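PDB 6M4B: membrane-bound protease PH1510 from Pyrococcus horikoshii, which is a membrane-bound serine protease that cleaves substrates preferentially near hydrophobic or aromatic residues and can degrade the stomatin homolog PH1511 in vitro. Local coordinates for residues Asn8-Ile19 and Ala39-Gly50. The protein carries 1 engineered substitution. Sequence-based numbering, arbitrary orientation.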
ATOM      1  N   ASN A   8     -19.525 -22.347   9.506  1.00 48.50           N
ATOM      2  CA  ASN A   8     -19.090 -21.544   8.405  1.00 41.76           C
ATOM      3  C   ASN A   8     -19.845 -20.269   8.679  1.00 40.66           C
ATOM      4  O   ASN A   8     -21.049 -20.176   8.454  1.00 45.96           O
ATOM      5  CB  ASN A   8     -19.534 -22.243   7.107  1.00 48.91           C
ATOM      6  CG  ASN A   8     -18.753 -21.784   5.860  1.00 52.21           C
ATOM      7  OD1 ASN A   8     -17.758 -21.101   5.952  1.00 59.21           O
ATOM      8  ND2 ASN A   8     -19.242 -22.150   4.687  1.00 52.63           N
ATOM      9  N   ILE A   9     -19.142 -19.284   9.218  1.00 43.11           N
ATOM     10  CA  ILE A   9     -19.750 -18.032   9.610  1.00 45.50           C
ATOM     11  C   ILE A   9     -19.343 -16.891   8.658  1.00 48.59           C
ATOM     12  O   ILE A   9     -18.149 -16.687   8.391  1.00 51.33           O
ATOM     13  CB  ILE A   9     -19.331 -17.681  11.050  1.00 49.00           C
ATOM     14  CG1 ILE A   9     -19.974 -18.692  12.009  1.00 58.46           C
ATOM     15  CG2 ILE A   9     -19.770 -16.277  11.416  1.00 45.85           C
ATOM     16  CD1 ILE A   9     -19.343 -18.756  13.385  1.00 62.70           C
ATOM     17  N   VAL A  10     -20.330 -16.117   8.222  1.00 41.71           N
ATOM     18  CA  VAL A  10     -20.080 -14.861   7.560  1.00 47.92           C
ATOM     19  C   VAL A  10     -20.609 -13.713   8.421  1.00 44.32           C
ATOM     20  O   VAL A  10     -21.789 -13.665   8.756  1.00 43.97           O
ATOM     21  CB  VAL A  10     -20.699 -14.812   6.149  1.00 46.12           C
ATOM     22  CG1 VAL A  10     -20.502 -13.437   5.507  1.00 45.22           C
ATOM     23  CG2 VAL A  10     -20.016 -15.860   5.272  1.00 50.92           C
ATOM     24  N   TYR A  11     -19.721 -12.785   8.751  1.00 39.55           N
ATOM     25  CA  TYR A  11     -20.135 -11.566   9.442  1.00 42.39           C
ATOM     26  C   TYR A  11     -20.527 -10.506   8.436  1.00 44.59           C
ATOM     27  O   TYR A  11     -20.066 -10.521   7.292  1.00 46.56           O
ATOM     28  CB  TYR A  11     -19.049 -11.076  10.368  1.00 43.69           C
ATOM     29  CG  TYR A  11     -18.925 -11.943  11.619  1.00 51.78           C
ATOM     30  CD1 TYR A  11     -19.815 -11.783  12.686  1.00 55.00           C
ATOM     31  CD2 TYR A  11     -17.937 -12.909  11.730  1.00 53.40           C
ATOM     32  CE1 TYR A  11     -19.699 -12.541  13.827  1.00 58.11           C
ATOM     33  CE2 TYR A  11     -17.809 -13.679  12.876  1.00 65.16           C
ATOM     34  CZ  TYR A  11     -18.690 -13.491  13.919  1.00 61.84           C
ATOM     35  OH  TYR A  11     -18.576 -14.254  15.044  1.00 66.91           O
ATOM     36  N   VAL A  12     -21.426  -9.630   8.858  1.00 44.99           N
ATOM     37  CA  VAL A  12     -21.899  -8.501   8.070  1.00 45.29           C
ATOM     38  C   VAL A  12     -21.805  -7.273   8.988  1.00 51.37           C
ATOM     39  O   VAL A  12     -22.305  -7.326  10.103  1.00 51.26           O
ATOM     40  CB  VAL A  12     -23.347  -8.694   7.587  1.00 41.29           C
ATOM     41  CG1 VAL A  12     -23.845  -7.505   6.810  1.00 47.28           C
ATOM     42  CG2 VAL A  12     -23.465  -9.928   6.698  1.00 47.74           C
ATOM     43  N   ALA A  13     -21.164  -6.196   8.530  1.00 43.42           N
ATOM     44  CA  ALA A  13     -21.209  -4.935   9.234  1.00 42.20           C
ATOM     45  C   ALA A  13     -21.561  -3.827   8.282  1.00 44.40           C
ATOM     46  O   ALA A  13     -21.556  -4.004   7.065  1.00 49.44           O
ATOM     47  CB  ALA A  13     -19.896  -4.666   9.912  1.00 42.22           C
ATOM     48  N   GLN A  14     -21.898  -2.689   8.842  1.00 49.51           N
ATOM     49  CA  GLN A  14     -22.333  -1.544   8.070  1.00 55.98           C
ATOM     50  C   GLN A  14     -21.358  -0.430   8.373  1.00 56.88           C
ATOM     51  O   GLN A  14     -21.019  -0.210   9.546  1.00 53.89           O
ATOM     52  CB  GLN A  14     -23.700  -1.084   8.486  1.00 64.89           C
ATOM     53  CG  GLN A  14     -24.829  -2.058   8.244  1.00 75.64           C
ATOM     54  CD  GLN A  14     -26.184  -1.411   8.410  1.00 84.44           C
ATOM     55  OE1 GLN A  14     -26.765  -0.907   7.449  1.00 95.63           O
ATOM     56  NE2 GLN A  14     -26.690  -1.408   9.634  1.00 87.66           N
ATOM     57  N   ILE A  15     -20.901   0.249   7.324  1.00 49.40           N
ATOM     58  CA  ILE A  15     -20.120   1.472   7.465  1.00 50.87           C
ATOM     59  C   ILE A  15     -20.707   2.529   6.535  1.00 52.21           C
ATOM     60  O   ILE A  15     -20.820   2.326   5.305  1.00 53.35           O
ATOM     61  CB  ILE A  15     -18.608   1.203   7.278  1.00 57.47           C
ATOM     62  CG1 ILE A  15     -18.097   0.421   8.495  1.00 55.61           C
ATOM     63  CG2 ILE A  15     -17.811   2.507   7.168  1.00 54.63           C
ATOM     64  CD1 ILE A  15     -16.746  -0.182   8.340  1.00 63.47           C
ATOM     65  N   LYS A  16     -21.163   3.616   7.159  1.00 48.08           N
ATOM     66  CA  LYS A  16     -21.783   4.734   6.480  1.00 58.25           C
ATOM     67  C   LYS A  16     -21.105   6.064   6.812  1.00 50.71           C
ATOM     68  O   LYS A  16     -20.535   6.219   7.893  1.00 57.43           O
ATOM     69  CB  LYS A  16     -23.247   4.827   6.885  1.00 69.28           C
ATOM     70  CG  LYS A  16     -24.023   3.537   6.700  1.00 76.76           C
ATOM     71  CD  LYS A  16     -25.525   3.780   6.649  1.00 85.68           C
ATOM     72  CE  LYS A  16     -26.307   2.470   6.625  1.00 90.32           C
ATOM     73  NZ  LYS A  16     -27.633   2.642   5.955  1.00 97.17           N
ATOM     74  N   GLY A  17     -21.222   7.034   5.908  1.00 51.02           N
ATOM     75  CA  GLY A  17     -20.724   8.397   6.153  1.00 45.93           C
ATOM     76  C   GLY A  17     -19.295   8.623   5.682  1.00 57.64           C
ATOM     77  O   GLY A  17     -18.710   7.802   4.960  1.00 54.16           O
ATOM     78  N   GLN A  18     -18.716   9.744   6.107  1.00 58.08           N
ATOM     79  CA  GLN A  18     -17.403  10.143   5.652  1.00 58.08           C
ATOM     80  C   GLN A  18     -16.349   9.207   6.167  1.00 52.54           C
ATOM     81  O   GLN A  18     -16.454   8.716   7.254  1.00 56.92           O
ATOM     82  CB  GLN A  18     -17.084  11.584   6.065  1.00 64.55           C
ATOM     83  CG  GLN A  18     -17.895  12.607   5.287  1.00 76.51           C
ATOM     84  CD  GLN A  18     -17.083  13.842   4.946  1.00 94.78           C
ATOM     85  OE1 GLN A  18     -17.381  14.942   5.424  1.00103.37           O
ATOM     86  NE2 GLN A  18     -16.039  13.668   4.128  1.00 91.53           N
ATOM     87  N   ILE A  19     -15.324   8.960   5.366  1.00 49.12           N
ATOM     88  CA  ILE A  19     -14.204   8.175   5.843  1.00 50.58           C
ATOM     89  C   ILE A  19     -13.312   9.088   6.696  1.00 49.88           C
ATOM     90  O   ILE A  19     -12.863  10.139   6.238  1.00 52.25           O
ATOM     91  CB  ILE A  19     -13.369   7.604   4.682  1.00 48.32           C
ATOM     92  CG1 ILE A  19     -14.235   6.779   3.707  1.00 53.51           C
ATOM     93  CG2 ILE A  19     -12.214   6.788   5.231  1.00 46.44           C
ATOM     94  CD1 ILE A  19     -15.033   5.646   4.349  1.00 56.39           C
ATOM     95  N   ALA A  39     -13.976 -16.588  10.882  1.00 46.57           N
ATOM     96  CA  ALA A  39     -15.038 -16.455   9.882  1.00 45.87           C
ATOM     97  C   ALA A  39     -14.548 -16.826   8.480  1.00 43.81           C
ATOM     98  O   ALA A  39     -13.360 -16.679   8.150  1.00 46.31           O
ATOM     99  CB  ALA A  39     -15.606 -15.057   9.883  1.00 46.68           C
ATOM    100  N   GLU A  40     -15.487 -17.301   7.677  1.00 40.56           N
ATOM    101  CA  GLU A  40     -15.286 -17.588   6.276  1.00 42.58           C
ATOM    102  C   GLU A  40     -15.032 -16.296   5.477  1.00 38.28           C
ATOM    103  O   GLU A  40     -14.373 -16.329   4.460  1.00 43.51           O
ATOM    104  CB  GLU A  40     -16.532 -18.312   5.745  1.00 42.61           C
ATOM    105  CG  GLU A  40     -16.583 -18.603   4.248  1.00 44.89           C
ATOM    106  CD  GLU A  40     -15.504 -19.528   3.790  1.00 48.30           C
ATOM    107  OE1 GLU A  40     -15.239 -19.593   2.570  1.00 51.88           O
ATOM    108  OE2 GLU A  40     -14.880 -20.170   4.655  1.00 47.66           O
ATOM    109  N   ALA A  41     -15.642 -15.202   5.916  1.00 40.93           N
ATOM    110  CA  ALA A  41     -15.592 -13.891   5.235  1.00 41.75           C
ATOM    111  C   ALA A  41     -16.301 -12.870   6.096  1.00 42.98           C
ATOM    112  O   ALA A  41     -17.172 -13.238   6.905  1.00 41.82           O
ATOM    113  CB  ALA A  41     -16.244 -13.926   3.843  1.00 36.12           C
ATOM    114  N   ILE A  42     -15.958 -11.597   5.895  1.00 38.29           N
ATOM    115  CA  ILE A  42     -16.744 -10.501   6.456  1.00 39.51           C
ATOM    116  C   ILE A  42     -17.232  -9.633   5.304  1.00 40.46           C
ATOM    117  O   ILE A  42     -16.462  -9.296   4.411  1.00 38.03           O
ATOM    118  CB  ILE A  42     -15.962  -9.695   7.508  1.00 40.93           C
ATOM    119  CG1 ILE A  42     -16.871  -8.608   8.113  1.00 40.53           C
ATOM    120  CG2 ILE A  42     -14.679  -9.105   6.962  1.00 43.51           C
ATOM    121  CD1 ILE A  42     -16.197  -7.840   9.217  1.00 43.66           C
ATOM    122  N   ILE A  43     -18.521  -9.325   5.306  1.00 41.62           N
ATOM    123  CA  ILE A  43     -19.144  -8.450   4.332  1.00 40.28           C
ATOM    124  C   ILE A  43     -19.333  -7.091   5.006  1.00 43.81           C
ATOM    125  O   ILE A  43     -19.845  -6.993   6.112  1.00 43.38           O
ATOM    126  CB  ILE A  43     -20.508  -8.945   3.868  1.00 37.93           C
ATOM    127  CG1 ILE A  43     -20.348 -10.286   3.115  1.00 38.84           C
ATOM    128  CG2 ILE A  43     -21.170  -7.904   2.949  1.00 37.54           C
ATOM    129  CD1 ILE A  43     -21.655 -11.052   2.952  1.00 39.17           C
ATOM    130  N   ILE A  44     -18.868  -6.049   4.337  1.00 42.32           N
ATOM    131  CA  ILE A  44     -19.006  -4.712   4.826  1.00 38.88           C
ATOM    132  C   ILE A  44     -19.877  -3.986   3.857  1.00 37.78           C
ATOM    133  O   ILE A  44     -19.502  -3.795   2.714  1.00 42.03           O
ATOM    134  CB  ILE A  44     -17.647  -4.072   5.047  1.00 45.47           C
ATOM    135  CG1 ILE A  44     -17.013  -4.790   6.237  1.00 49.30           C
ATOM    136  CG2 ILE A  44     -17.805  -2.575   5.281  1.00 48.04           C
ATOM    137  CD1 ILE A  44     -15.599  -4.409   6.502  1.00 54.17           C
ATOM    138  N   GLU A  45     -21.064  -3.614   4.347  1.00 39.37           N
ATOM    139  CA  GLU A  45     -22.049  -2.855   3.588  1.00 46.65           C
ATOM    140  C   GLU A  45     -21.636  -1.381   3.655  1.00 44.08           C
ATOM    141  O   GLU A  45     -21.642  -0.783   4.728  1.00 43.82           O
ATOM    142  CB  GLU A  45     -23.447  -3.047   4.162  1.00 45.54           C
ATOM    143  CG  GLU A  45     -24.023  -4.429   3.863  1.00 50.38           C
ATOM    144  CD  GLU A  45     -25.334  -4.723   4.602  1.00 52.92           C
ATOM    145  OE1 GLU A  45     -25.724  -3.917   5.474  1.00 51.81           O
ATOM    146  OE2 GLU A  45     -25.966  -5.769   4.328  1.00 59.60           O
ATOM    147  N   LEU A  46     -21.212  -0.835   2.523  1.00 41.70           N
ATOM    148  CA  LEU A  46     -20.517   0.443   2.511  1.00 41.01           C
ATOM    149  C   LEU A  46     -21.332   1.484   1.766  1.00 41.13           C
ATOM    150  O   LEU A  46     -21.870   1.213   0.715  1.00 37.44           O
ATOM    151  CB  LEU A  46     -19.137   0.310   1.851  1.00 41.47           C
ATOM    152  CG  LEU A  46     -18.276   1.580   1.783  1.00 40.30           C
ATOM    153  CD1 LEU A  46     -17.771   1.966   3.162  1.00 40.12           C
ATOM    154  CD2 LEU A  46     -17.128   1.344   0.834  1.00 47.60           C
ATOM    155  N   ASP A  47     -21.468   2.657   2.379  1.00 49.69           N
ATOM    156  CA  ASP A  47     -22.131   3.811   1.766  1.00 51.34           C
ATOM    157  C   ASP A  47     -21.337   5.049   2.220  1.00 54.29           C
ATOM    158  O   ASP A  47     -21.359   5.438   3.399  1.00 49.82           O
ATOM    159  CB  ASP A  47     -23.597   3.896   2.214  1.00 56.32           C
ATOM    160  CG  ASP A  47     -24.391   4.977   1.475  1.00 55.39           C
ATOM    161  OD1 ASP A  47     -23.897   5.520   0.464  1.00 60.71           O
ATOM    162  OD2 ASP A  47     -25.557   5.238   1.859  1.00 58.75           O
ATOM    163  N   THR A  48     -20.590   5.629   1.299  1.00 47.28           N
ATOM    164  CA  THR A  48     -19.731   6.751   1.659  1.00 51.87           C
ATOM    165  C   THR A  48     -19.597   7.694   0.487  1.00 50.92           C
ATOM    166  O   THR A  48     -19.573   7.256  -0.658  1.00 48.03           O
ATOM    167  CB  THR A  48     -18.347   6.280   2.129  1.00 57.85           C
ATOM    168  OG1 THR A  48     -17.568   7.406   2.546  1.00 56.23           O
ATOM    169  CG2 THR A  48     -17.575   5.522   1.030  1.00 51.83           C
ATOM    170  N   PRO A  49     -19.547   9.004   0.757  1.00 50.75           N
ATOM    171  CA  PRO A  49     -19.201   9.959  -0.324  1.00 51.02           C
ATOM    172  C   PRO A  49     -17.676  10.175  -0.448  1.00 48.55           C
ATOM    173  O   PRO A  49     -17.230  10.831  -1.386  1.00 50.33           O
ATOM    174  CB  PRO A  49     -19.888  11.254   0.126  1.00 48.14           C
ATOM    175  CG  PRO A  49     -19.776  11.177   1.630  1.00 50.68           C
ATOM    176  CD  PRO A  49     -19.863   9.698   2.023  1.00 49.69           C
ATOM    177  N   GLY A  50     -16.903   9.640   0.491  1.00 44.03           N
ATOM    178  CA  GLY A  50     -15.477   9.818   0.506  1.00 46.89           C
ATOM    179  C   GLY A  50     -15.023  10.265   1.867  1.00 46.44           C
ATOM    180  O   GLY A  50     -15.755  10.121   2.853  1.00 48.76           O
TER
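Tyr11, Ala13 and Ile15 alternately give and take backbone hydrogen bonds with Ala41, Ile43, Glu45 and Asp47, making strands 9-16 and 41-47 parallel neighbours; their short axes differ by 20°. Ile43 N to Tyr11 O, 2.8 Å, is nearly straight at hydrogen. Helix 21-36 links the strands in a beta-alpha-beta crossover of the ClpP/crotonase-type protease domain, and its Phe27 packs on the sheet face bearing Ile15 and Ile44.

Glu45 lies on the face that also carries Val12, Gln14 and Ile43. Its CB rests 3.6 Å from Ala13 O, and CG passes that same oxygen at longer range. With CG anti to the carbonyl carbon (chi1 -73°) and the chain extended beyond it, the carboxylate leans back along the sheet, where its two oxygens meet different neighbours on strand 9-16: OE2 lies 3.7 Å from Val12 CG1, while OE1 meets Gln14 CG at 3.5 Å. The Gln14 amide plane stands 85° to the carboxylate, and the two groups make no hydrogen bond. Ile175 of helix 175-182 and Tyr73 of strand 70-74 also touch this side chain.

Farther along, Thr48 OG1 works twice. It donates to Gly17 O at 2.7 Å and accepts from Gly50 N at 3.1 Å, closing an ST turn; Ile19 CD1 lies 3.6 Å from the same oxygen. Gly50 O then receives Ile19 N at 2.8 Å, from above the carbonyl plane. Gly50 belongs to the substrate-binding site and adjoins Ala83, the engineered replacement of the nucleophile, so these bonds join the backbone next to the mutated nucleophile to Gly17 and Ile19.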